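Local coordinates for MGS-MChE2 (Uncultured bacterium, PDB 5JD6), which is an alpha/beta hydrolase found in a lagoon-sediment metagenome and probably hydrolyses ester bonds as a serine esterase, at residues 33-36 with 37-40; 53-56 with 57-61; 75-79 with 80-84; 182-185 with 186-189; 243-246 with 247-250. One frame throughout, in Å; residues are numbered along the deposited sequence.

How the contacts relate
The five contacts follow one another along the chain; each is a local turn or helix segment, and none nests in or crosses another. Contact 1 starts helix 36-41, after strand 20-25 of the alpha/beta hydrolase sheet. Contact 2 shapes the loop that leaves strand 47-52 for helix 66-80, and contact 3 ends that helix before strand 85-91. Contact 4 turns the chain between helix 169-181 and strand 195-200, on the far side of the chain's centre from contact 1, with centres about 29 Å apart. Contact 5 lies on helix 238-252, near the C terminus, which packs on strands 108-113, 195-200 and 221-226. Its nearest atoms come within about 6 Å of contact 1 without touching it.

Contact 1: 33-36 with 37-40; sequences SNFD and GVID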
# COMPACT_ATOMS: atom_id res chain seq x y z
N SER A 33 -1.98 -1.33 -13.18
CA SER A 33 -2.18 -2.68 -13.70
C SER A 33 -1.73 -3.70 -12.66
O SER A 33 -1.96 -4.90 -12.82
CB SER A 33 -1.42 -2.88 -15.01
OG SER A 33 -1.40 -4.24 -15.39
N ASN A 34 -1.08 -3.22 -11.60
CA ASN A 34 -0.67 -4.07 -10.49
C ASN A 34 -1.86 -4.72 -9.81
O ASN A 34 -1.78 -5.84 -9.30
CB ASN A 34 0.13 -3.27 -9.46
CG ASN A 34 1.32 -2.55 -10.05
OD1 ASN A 34 1.50 -2.53 -11.27
ND2 ASN A 34 2.13 -1.96 -9.19
N PHE A 35 -2.98 -4.00 -9.80
CA PHE A 35 -4.10 -4.35 -8.93
C PHE A 35 -5.36 -4.77 -9.67
O PHE A 35 -6.43 -4.83 -9.06
CB PHE A 35 -4.41 -3.18 -8.01
CG PHE A 35 -3.32 -2.86 -7.04
CD1 PHE A 35 -2.31 -1.97 -7.38
CD2 PHE A 35 -3.29 -3.46 -5.79
CE1 PHE A 35 -1.29 -1.69 -6.49
CE2 PHE A 35 -2.28 -3.17 -4.90
CZ PHE A 35 -1.28 -2.29 -5.25
N ASP A 36 -5.25 -5.07 -10.96
CA ASP A 36 -6.40 -5.50 -11.75
C ASP A 36 -7.13 -6.68 -11.11
O ASP A 36 -8.34 -6.82 -11.24
CB ASP A 36 -5.98 -5.87 -13.18
CG ASP A 36 -5.50 -4.67 -13.97
OD1 ASP A 36 -6.23 -3.66 -14.02
OD2 ASP A 36 -4.41 -4.75 -14.57
N GLY A 37 -6.37 -7.53 -10.42
CA GLY A 37 -6.94 -8.66 -9.71
C GLY A 37 -7.86 -8.23 -8.58
O GLY A 37 -8.95 -8.77 -8.41
N VAL A 38 -7.41 -7.24 -7.81
CA VAL A 38 -8.21 -6.72 -6.70
C VAL A 38 -9.40 -5.92 -7.22
O VAL A 38 -10.50 -6.01 -6.67
CB VAL A 38 -7.35 -5.85 -5.76
CG1 VAL A 38 -8.21 -5.26 -4.64
CG2 VAL A 38 -6.20 -6.65 -5.19
N ILE A 39 -9.17 -5.14 -8.27
CA ILE A 39 -10.22 -4.30 -8.86
C ILE A 39 -11.33 -5.13 -9.50
O ILE A 39 -12.45 -4.65 -9.66
CB ILE A 39 -9.63 -3.34 -9.92
CG1 ILE A 39 -8.42 -2.58 -9.37
CG2 ILE A 39 -10.67 -2.33 -10.39
CD1 ILE A 39 -7.56 -1.96 -10.45
N ASP A 40 -11.04 -6.37 -9.87
CA ASP A 40 -12.05 -7.21 -10.51
C ASP A 40 -12.80 -8.08 -9.50
O ASP A 40 -13.97 -8.41 -9.70
CB ASP A 40 -11.41 -8.10 -11.58
CG ASP A 40 -11.18 -7.36 -12.88
OD1 ASP A 40 -11.86 -6.34 -13.12
OD2 ASP A 40 -10.32 -7.80 -13.67
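Phe35 and Ile39 meet across the first turn of helix 36-41, where Phe35 is the N-cap residue of a helix that follows strand 20-25 in the alpha/beta hydrolase fold. The backbone bonds centre on Phe35 O. Ile39 N donates to it at 2.9 Å, with an N-H...O angle of 164° and the donor nearly in line with the carbonyl, whereas the bond from Val38 N is weak. One residue on, Asp40 N gives Asp36 O another weak bond. Apolar contact follows the same turn: Phe35 CB lies 4.2 Å from Ile39 CD1, and Val38 CG2 stands at the edge of the phenyl ring, 4.4 Å from Phe35 CD2. With CG1 set beside its own backbone N (chi1 -51°), Ile39 extends CD1 back along the Phe35 carbonyl. Phe35 and Ile39 both also pack on Ile51 of strand 47-52, so the start of the helix is seated on the sheet; Gly37 O accepts a hydrogen bond from Asn242 ND2. One side-chain bond links the helix start to the loop before it: Ser33 OG donates to Asp36 OD2 at 3.2 Å, arriving nearly along the C-O axis of that oxygen.

Contact 2: 53-56 with 57-61; sequences ELPL and YSMSL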
# COMPACT_ATOMS: atom_id res chain seq x y z
N GLU A 53 -3.79 8.31 -6.74
CA GLU A 53 -2.43 8.55 -7.20
C GLU A 53 -1.73 9.56 -6.30
O GLU A 53 -2.05 10.74 -6.30
CB GLU A 53 -2.42 9.03 -8.65
CG GLU A 53 -3.05 8.02 -9.58
CD GLU A 53 -2.46 6.63 -9.38
OE1 GLU A 53 -1.22 6.49 -9.46
OE2 GLU A 53 -3.23 5.70 -9.11
N LEU A 54 -0.77 9.06 -5.53
CA LEU A 54 -0.02 9.89 -4.60
C LEU A 54 0.92 10.82 -5.36
O LEU A 54 1.41 10.48 -6.44
CB LEU A 54 0.76 9.02 -3.62
CG LEU A 54 -0.08 8.03 -2.81
CD1 LEU A 54 0.78 7.30 -1.79
CD2 LEU A 54 -1.24 8.75 -2.13
N PRO A 55 1.17 12.01 -4.81
CA PRO A 55 2.09 12.99 -5.41
C PRO A 55 3.55 12.67 -5.10
O PRO A 55 4.22 13.48 -4.46
CB PRO A 55 1.67 14.30 -4.75
CG PRO A 55 1.16 13.89 -3.42
CD PRO A 55 0.49 12.56 -3.61
N LEU A 56 4.02 11.51 -5.54
CA LEU A 56 5.39 11.07 -5.26
C LEU A 56 6.43 12.04 -5.80
O LEU A 56 7.40 12.37 -5.11
CB LEU A 56 5.65 9.68 -5.83
CG LEU A 56 4.95 8.47 -5.20
CD1 LEU A 56 4.80 8.64 -3.70
CD2 LEU A 56 3.59 8.22 -5.85
N TYR A 57 6.24 12.51 -7.03
CA TYR A 57 7.24 13.33 -7.70
C TYR A 57 6.74 14.73 -8.04
O TYR A 57 7.30 15.39 -8.92
CB TYR A 57 7.71 12.66 -8.99
CG TYR A 57 8.28 11.27 -8.80
CD1 TYR A 57 9.45 11.08 -8.07
CD2 TYR A 57 7.67 10.17 -9.37
CE1 TYR A 57 9.98 9.82 -7.90
CE2 TYR A 57 8.20 8.90 -9.21
CZ TYR A 57 9.36 8.73 -8.48
OH TYR A 57 9.89 7.47 -8.31
N SER A 58 5.71 15.19 -7.34
CA SER A 58 5.14 16.50 -7.64
C SER A 58 5.19 17.49 -6.47
O SER A 58 4.88 18.66 -6.65
CB SER A 58 3.69 16.35 -8.12
OG SER A 58 2.83 16.08 -7.03
N MET A 59 5.55 16.97 -5.31
CA MET A 59 5.42 17.63 -4.04
C MET A 59 6.41 18.70 -3.75
O MET A 59 7.22 18.62 -2.85
CB MET A 59 5.50 16.56 -2.93
CG MET A 59 4.19 15.97 -2.50
SD MET A 59 3.00 17.27 -2.42
CE MET A 59 2.88 17.57 -0.68
N SER A 60 6.38 19.72 -4.57
CA SER A 60 7.26 20.84 -4.36
C SER A 60 8.61 20.30 -4.63
O SER A 60 8.78 19.11 -4.90
CB SER A 60 7.17 21.32 -2.90
OG SER A 60 8.43 21.55 -2.27
N LEU A 61 9.57 21.20 -4.54
CA LEU A 61 10.94 20.80 -4.72
C LEU A 61 11.29 19.91 -3.52
O LEU A 61 11.94 18.90 -3.69
CB LEU A 61 11.84 22.04 -4.83
CG LEU A 61 12.04 22.63 -6.22
CD1 LEU A 61 13.52 22.75 -6.60
CD2 LEU A 61 11.26 21.93 -7.32
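The phenol ring of Tyr57 has Leu56 CB over one face, a CH-pi contact with the carbon 4.2 Å from the ring centroid and 15° off the normal. Leu56 CB is also 4.1 Å from Tyr57 CD2, so it sits above the ring toward that rim. Tyr57 CG lies anti to its own carbonyl carbon (chi1 -57°), which folds the ring back alongside the preceding residue. The ring has a cation-pi partner in Lys168. The puckered Pro55 ring lies side by side with Met59, both pointing the same way: Pro55 CB is 3.8 Å from Met59 CG, and the sulfur Met59 SD is 4.0 Å from Pro55 CG. The thioether chain bends at chi2 and chi3, keeping CG and SD beside the proline. Ser58 OG comes up to the same Pro55 CB. Pro55 and Met59 are each the centre of an inverse gamma turn, tight bends consistent with the two side chains coming together. The loop leaves strand 47-52 and leads to helix 66-80, against which Pro55 packs on Tyr72, Leu56 on Phe69 and Met59 on Thr68, while Lys171 NZ binds Tyr57 O.

Contact 3: 75-79 with 80-84; sequences EFVDF and KGYEN
Val77 and Tyr82 meet where a Schellman motif ends helix 66-80, with Gly81 as its C-prime residue. The backbone bonds define the motif. Tyr82 N reaches back to Val77 O at 3.3 Å with an N-H...O angle of 160°, and Gly81 N makes a weak bond to Asp78 O at 2.9 Å. A second weak bond joins Gly81 N to Val77 O. Just before the break, Lys80 N still donates to Phe76 O at 3.0 Å in the regular helical pattern. Gly81 has a positive phi of 82°, a backbone shape that favours glycine. The charged and polar ends point elsewhere: Lys80 NZ bonds to Tyr13 OH, Tyr82 OH to Lys48 NZ, and Asp78 forms a salt bridge with Lys74. Two carbon contacts accompany these bonds. The Lys80 chain, bent at chi2, passes its CG 4.3 Å from Phe76 CZ, and both residues pack on strand 47-52, Phe76 against Pro52 and Lys80 against Leu50. Val77 and Tyr82 cross at about a right angle. Val77 CG1, anti to its backbone N (chi1 178°), stands at the edge of the tyrosine ring and lies 3.8 Å from Tyr82 CB.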
# COMPACT_ATOMS: atom_id res chain seq x y z
N GLU A 75 -5.78 13.15 3.91
CA GLU A 75 -6.56 14.19 3.26
C GLU A 75 -7.53 13.60 2.25
O GLU A 75 -8.64 14.11 2.06
CB GLU A 75 -5.64 15.21 2.58
CG GLU A 75 -6.37 16.42 2.01
CD GLU A 75 -5.44 17.39 1.32
OE1 GLU A 75 -4.24 17.08 1.19
OE2 GLU A 75 -5.91 18.47 0.90
N PHE A 76 -7.13 12.50 1.61
CA PHE A 76 -7.97 11.83 0.62
C PHE A 76 -9.16 11.15 1.28
O PHE A 76 -10.29 11.27 0.81
CB PHE A 76 -7.16 10.81 -0.17
CG PHE A 76 -7.98 10.00 -1.14
CD1 PHE A 76 -8.53 10.58 -2.26
CD2 PHE A 76 -8.21 8.65 -0.91
CE1 PHE A 76 -9.29 9.84 -3.15
CE2 PHE A 76 -8.97 7.90 -1.79
CZ PHE A 76 -9.51 8.50 -2.92
N VAL A 77 -8.91 10.43 2.37
CA VAL A 77 -9.97 9.73 3.09
C VAL A 77 -10.95 10.73 3.70
O VAL A 77 -12.16 10.54 3.64
CB VAL A 77 -9.40 8.82 4.20
CG1 VAL A 77 -10.52 8.14 4.96
CG2 VAL A 77 -8.46 7.79 3.60
N ASP A 78 -10.41 11.80 4.28
CA ASP A 78 -11.24 12.87 4.85
C ASP A 78 -12.10 13.51 3.77
O ASP A 78 -13.28 13.76 3.98
CB ASP A 78 -10.37 13.93 5.53
CG ASP A 78 -9.67 13.41 6.77
OD1 ASP A 78 -10.14 12.40 7.34
OD2 ASP A 78 -8.64 14.00 7.17
N PHE A 79 -11.49 13.77 2.61
CA PHE A 79 -12.22 14.31 1.47
C PHE A 79 -13.38 13.40 1.07
O PHE A 79 -14.47 13.87 0.76
CB PHE A 79 -11.28 14.50 0.27
CG PHE A 79 -11.97 14.43 -1.05
CD1 PHE A 79 -12.85 15.42 -1.44
CD2 PHE A 79 -11.74 13.37 -1.92
CE1 PHE A 79 -13.51 15.36 -2.65
CE2 PHE A 79 -12.39 13.31 -3.14
CZ PHE A 79 -13.27 14.31 -3.51
N LYS A 80 -13.12 12.10 1.10
CA LYS A 80 -14.15 11.11 0.76
C LYS A 80 -15.22 11.04 1.85
O LYS A 80 -16.34 10.60 1.59
CB LYS A 80 -13.51 9.74 0.55
CG LYS A 80 -13.13 9.46 -0.89
CD LYS A 80 -14.37 9.46 -1.76
CE LYS A 80 -14.02 9.30 -3.23
NZ LYS A 80 -15.24 9.33 -4.08
N GLY A 81 -14.87 11.47 3.05
CA GLY A 81 -15.82 11.51 4.15
C GLY A 81 -16.00 10.18 4.86
O GLY A 81 -17.03 9.93 5.48
N TYR A 82 -14.99 9.32 4.76
CA TYR A 82 -15.02 8.03 5.43
C TYR A 82 -14.57 8.15 6.88
O TYR A 82 -13.59 8.83 7.18
CB TYR A 82 -14.14 7.02 4.70
CG TYR A 82 -14.59 6.71 3.29
CD1 TYR A 82 -15.93 6.53 2.99
CD2 TYR A 82 -13.67 6.61 2.26
CE1 TYR A 82 -16.34 6.25 1.71
CE2 TYR A 82 -14.07 6.33 0.97
CZ TYR A 82 -15.41 6.15 0.70
OH TYR A 82 -15.82 5.87 -0.59
N GLU A 83 -15.30 7.49 7.78
CA GLU A 83 -14.93 7.46 9.19
C GLU A 83 -13.83 6.43 9.40
O GLU A 83 -13.03 6.54 10.33
CB GLU A 83 -16.14 7.13 10.06
CG GLU A 83 -17.47 7.54 9.43
CD GLU A 83 -18.66 7.00 10.20
OE1 GLU A 83 -18.74 5.76 10.37
OE2 GLU A 83 -19.51 7.81 10.62
N ASN A 84 -13.80 5.42 8.53
CA ASN A 84 -12.78 4.39 8.57
C ASN A 84 -12.67 3.68 7.23
O ASN A 84 -13.66 3.53 6.51
CB ASN A 84 -13.08 3.37 9.68
CG ASN A 84 -14.33 2.55 9.40
OD1 ASN A 84 -15.28 3.04 8.79
ND2 ASN A 84 -14.33 1.30 9.85

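Contact 4: 182-185 with 186-189; sequences HNMA and KDLP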
# COMPACT_ATOMS: atom_id res chain seq x y z
N HIS A 182 12.69 6.94 8.60
CA HIS A 182 11.40 6.64 9.18
C HIS A 182 11.16 5.15 9.39
O HIS A 182 10.20 4.61 8.88
CB HIS A 182 10.36 7.20 8.23
CG HIS A 182 9.49 8.25 8.81
ND1 HIS A 182 9.21 9.42 8.14
CD2 HIS A 182 8.81 8.30 9.97
CE1 HIS A 182 8.40 10.15 8.88
NE2 HIS A 182 8.14 9.50 9.99
N ASN A 183 12.02 4.50 10.16
CA ASN A 183 11.87 3.06 10.39
C ASN A 183 10.63 2.76 11.23
O ASN A 183 10.29 3.53 12.14
CB ASN A 183 13.12 2.51 11.08
CG ASN A 183 13.26 1.01 10.93
OD1 ASN A 183 12.83 0.43 9.93
ND2 ASN A 183 13.86 0.37 11.92
N MET A 184 9.96 1.66 10.93
CA MET A 184 8.71 1.32 11.60
C MET A 184 8.91 0.37 12.78
O MET A 184 8.01 0.23 13.62
CB MET A 184 7.73 0.69 10.60
CG MET A 184 7.17 1.68 9.60
SD MET A 184 6.25 3.01 10.40
CE MET A 184 6.46 4.33 9.21
N ALA A 185 10.08 -0.26 12.85
CA ALA A 185 10.37 -1.28 13.86
C ALA A 185 10.01 -0.88 15.28
O ALA A 185 9.50 -1.68 16.06
CB ALA A 185 11.84 -1.66 13.79
N LYS A 186 10.28 0.38 15.62
CA LYS A 186 10.01 0.89 16.96
C LYS A 186 8.53 1.20 17.20
O LYS A 186 8.06 1.15 18.34
CB LYS A 186 10.85 2.15 17.22
CG LYS A 186 11.04 3.01 15.98
CD LYS A 186 11.19 4.48 16.34
CE LYS A 186 9.91 5.01 16.96
NZ LYS A 186 9.95 6.49 17.13
N ASP A 187 7.81 1.52 16.13
CA ASP A 187 6.42 1.93 16.25
C ASP A 187 5.45 0.75 16.19
O ASP A 187 4.34 0.81 16.72
CB ASP A 187 6.07 2.93 15.14
CG ASP A 187 6.97 4.14 15.14
OD1 ASP A 187 6.73 5.07 15.95
OD2 ASP A 187 7.93 4.17 14.34
N LEU A 188 5.89 -0.33 15.55
CA LEU A 188 5.06 -1.53 15.39
C LEU A 188 4.53 -2.21 16.67
O LEU A 188 3.37 -2.61 16.68
CB LEU A 188 5.84 -2.57 14.57
CG LEU A 188 6.15 -2.22 13.11
CD1 LEU A 188 6.88 -3.37 12.44
CD2 LEU A 188 4.89 -1.86 12.35
N PRO A 189 5.37 -2.37 17.72
CA PRO A 189 4.97 -3.17 18.90
C PRO A 189 3.55 -2.96 19.43
O PRO A 189 3.00 -3.90 20.01
CB PRO A 189 5.99 -2.74 19.97
CG PRO A 189 6.83 -1.66 19.35
CD PRO A 189 6.75 -1.90 17.88
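Met184 O receives two backbone donors from the following turn. Leu188 N meets it at 2.9 Å, nearly straight down the carbonyl bond, while Asp187 N comes from above the carbonyl plane at 2.8 Å with an N-H...O angle of 134°. The pair grips one oxygen from two directions and fixes the turn at residues 186-189, which have helical backbone angles without the regular bonds of a helix. The Leu188 side chain leans over this carbonyl. Leu188 CG is 3.1 Å from Met184 O and 4.2 Å from Met184 CB, where the two side chains touch. Lying anti to the carbonyl carbon of its own residue (chi1 -66°), Leu188 CG is placed over the Met184 carbonyl. Pro189 follows, its CD 3.3 Å from Ala185 O; lacking an N-H, it can give that carbonyl no backbone hydrogen bond. Farther out, Lys186 NZ and Asp187 OD1 form a long salt bridge at 3.7 Å. Leu188 also packs on Leu98 of helix 92-103 and on Phe214 and Leu217 of helix 208-217. A serine at Leu188 would probably deprive Met184 CB of its apolar neighbour and open a gap toward these three residues. The turn lies between helix 92-103, which also meets Met184 through His95 and Leu99, and helix 208-217, met by Leu188, on the path from helix 169-181 to strand 195-200.

Contact 5: 243-246 with 247-250; sequences QLLH and EWFK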
# COMPACT_ATOMS: atom_id res chain seq x y z
N GLN A 243 -8.20 -14.66 -2.65
CA GLN A 243 -8.82 -15.68 -1.81
C GLN A 243 -8.31 -15.60 -0.37
O GLN A 243 -9.09 -15.72 0.58
CB GLN A 243 -8.56 -17.08 -2.38
CG GLN A 243 -9.50 -18.14 -1.84
CD GLN A 243 -9.10 -19.54 -2.28
OE1 GLN A 243 -7.92 -19.82 -2.51
NE2 GLN A 243 -10.08 -20.43 -2.39
N LEU A 244 -7.00 -15.41 -0.21
CA LEU A 244 -6.40 -15.27 1.11
C LEU A 244 -6.93 -14.03 1.83
O LEU A 244 -7.30 -14.09 3.00
CB LEU A 244 -4.88 -15.20 1.01
CG LEU A 244 -4.12 -16.50 0.73
CD1 LEU A 244 -2.63 -16.24 0.60
CD2 LEU A 244 -4.39 -17.52 1.83
N LEU A 245 -6.97 -12.91 1.10
CA LEU A 245 -7.43 -11.65 1.67
C LEU A 245 -8.92 -11.69 1.98
O LEU A 245 -9.36 -11.19 3.02
CB LEU A 245 -7.13 -10.50 0.71
CG LEU A 245 -7.59 -9.11 1.16
CD1 LEU A 245 -7.03 -8.80 2.55
CD2 LEU A 245 -7.16 -8.04 0.16
N HIS A 246 -9.70 -12.30 1.08
CA HIS A 246 -11.15 -12.38 1.26
C HIS A 246 -11.50 -13.18 2.51
O HIS A 246 -12.38 -12.79 3.27
CB HIS A 246 -11.81 -13.00 0.03
CG HIS A 246 -13.29 -12.80 -0.03
ND1 HIS A 246 -14.10 -13.50 -0.89
CD2 HIS A 246 -14.10 -11.96 0.66
CE1 HIS A 246 -15.35 -13.11 -0.73
NE2 HIS A 246 -15.38 -12.18 0.21
N GLU A 247 -10.81 -14.30 2.70
CA GLU A 247 -11.07 -15.17 3.85
C GLU A 247 -10.70 -14.48 5.15
O GLU A 247 -11.34 -14.70 6.18
CB GLU A 247 -10.32 -16.49 3.71
CG GLU A 247 -11.12 -17.58 3.01
CD GLU A 247 -12.43 -17.89 3.71
OE1 GLU A 247 -12.48 -17.79 4.96
OE2 GLU A 247 -13.41 -18.23 3.02
N TRP A 248 -9.66 -13.66 5.11
CA TRP A 248 -9.25 -12.90 6.29
C TRP A 248 -10.33 -11.88 6.64
O TRP A 248 -10.60 -11.65 7.82
CB TRP A 248 -7.91 -12.21 6.04
CG TRP A 248 -7.35 -11.54 7.26
CD1 TRP A 248 -6.72 -12.14 8.31
CD2 TRP A 248 -7.38 -10.14 7.56
NE1 TRP A 248 -6.35 -11.20 9.24
CE2 TRP A 248 -6.75 -9.97 8.81
CE3 TRP A 248 -7.89 -9.02 6.90
CZ2 TRP A 248 -6.60 -8.71 9.40
CZ3 TRP A 248 -7.74 -7.78 7.49
CH2 TRP A 248 -7.10 -7.64 8.73
N PHE A 249 -10.93 -11.29 5.62
CA PHE A 249 -12.03 -10.35 5.81
C PHE A 249 -13.23 -11.03 6.46
O PHE A 249 -13.88 -10.46 7.35
CB PHE A 249 -12.45 -9.72 4.48
CG PHE A 249 -11.52 -8.64 3.99
CD1 PHE A 249 -10.61 -8.04 4.85
CD2 PHE A 249 -11.55 -8.23 2.66
CE1 PHE A 249 -9.76 -7.05 4.39
CE2 PHE A 249 -10.70 -7.25 2.20
CZ PHE A 249 -9.80 -6.65 3.07
N LYS A 250 -13.53 -12.25 6.02
CA LYS A 250 -14.67 -13.00 6.52
C LYS A 250 -14.53 -13.34 8.00
O LYS A 250 -15.51 -13.28 8.75
CB LYS A 250 -14.85 -14.29 5.71
CG LYS A 250 -15.20 -14.07 4.25
CD LYS A 250 -15.02 -15.35 3.45
CE LYS A 250 -15.35 -15.12 1.98
NZ LYS A 250 -14.92 -16.27 1.13
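Lys250 lies over His246 one turn away on helix 238-252, in an i to i+4 CH-pi pair near the C terminus of the alpha/beta hydrolase chain. Lys250 CB and CG pass the His246 carbonyl, with Lys250 CG 3.2 Å from His246 O, and CD stays close to the same oxygen. The chain is extended beyond CG, which carries Lys250 CE over the centre of the His246 imidazole, 3.4 Å from the ring centroid and 9° off the normal. Lys250 NZ continues past the ring to Glu247 OE2, a salt bridge of 3.1 Å reached from above the carboxylate plane. His246 CG lies anti to the backbone N (chi1 -165°), placing the ring beneath the lysine chain, while His246 ND1 bonds to Tyr41 OH. An alanine in place of His246 would probably leave Lys250 CE without its flat support and Tyr41 OH without this partner. Backbone bonds repeat at each step, from Glu247 N to Gln243 O through to Lys250 N to His246 O. On the buried side, Leu245 packs on Val112 and Ile198 of the sheet and reaches over the Phe249 ring, Leu245 CD1 lying 3.5 Å from Phe249 CZ.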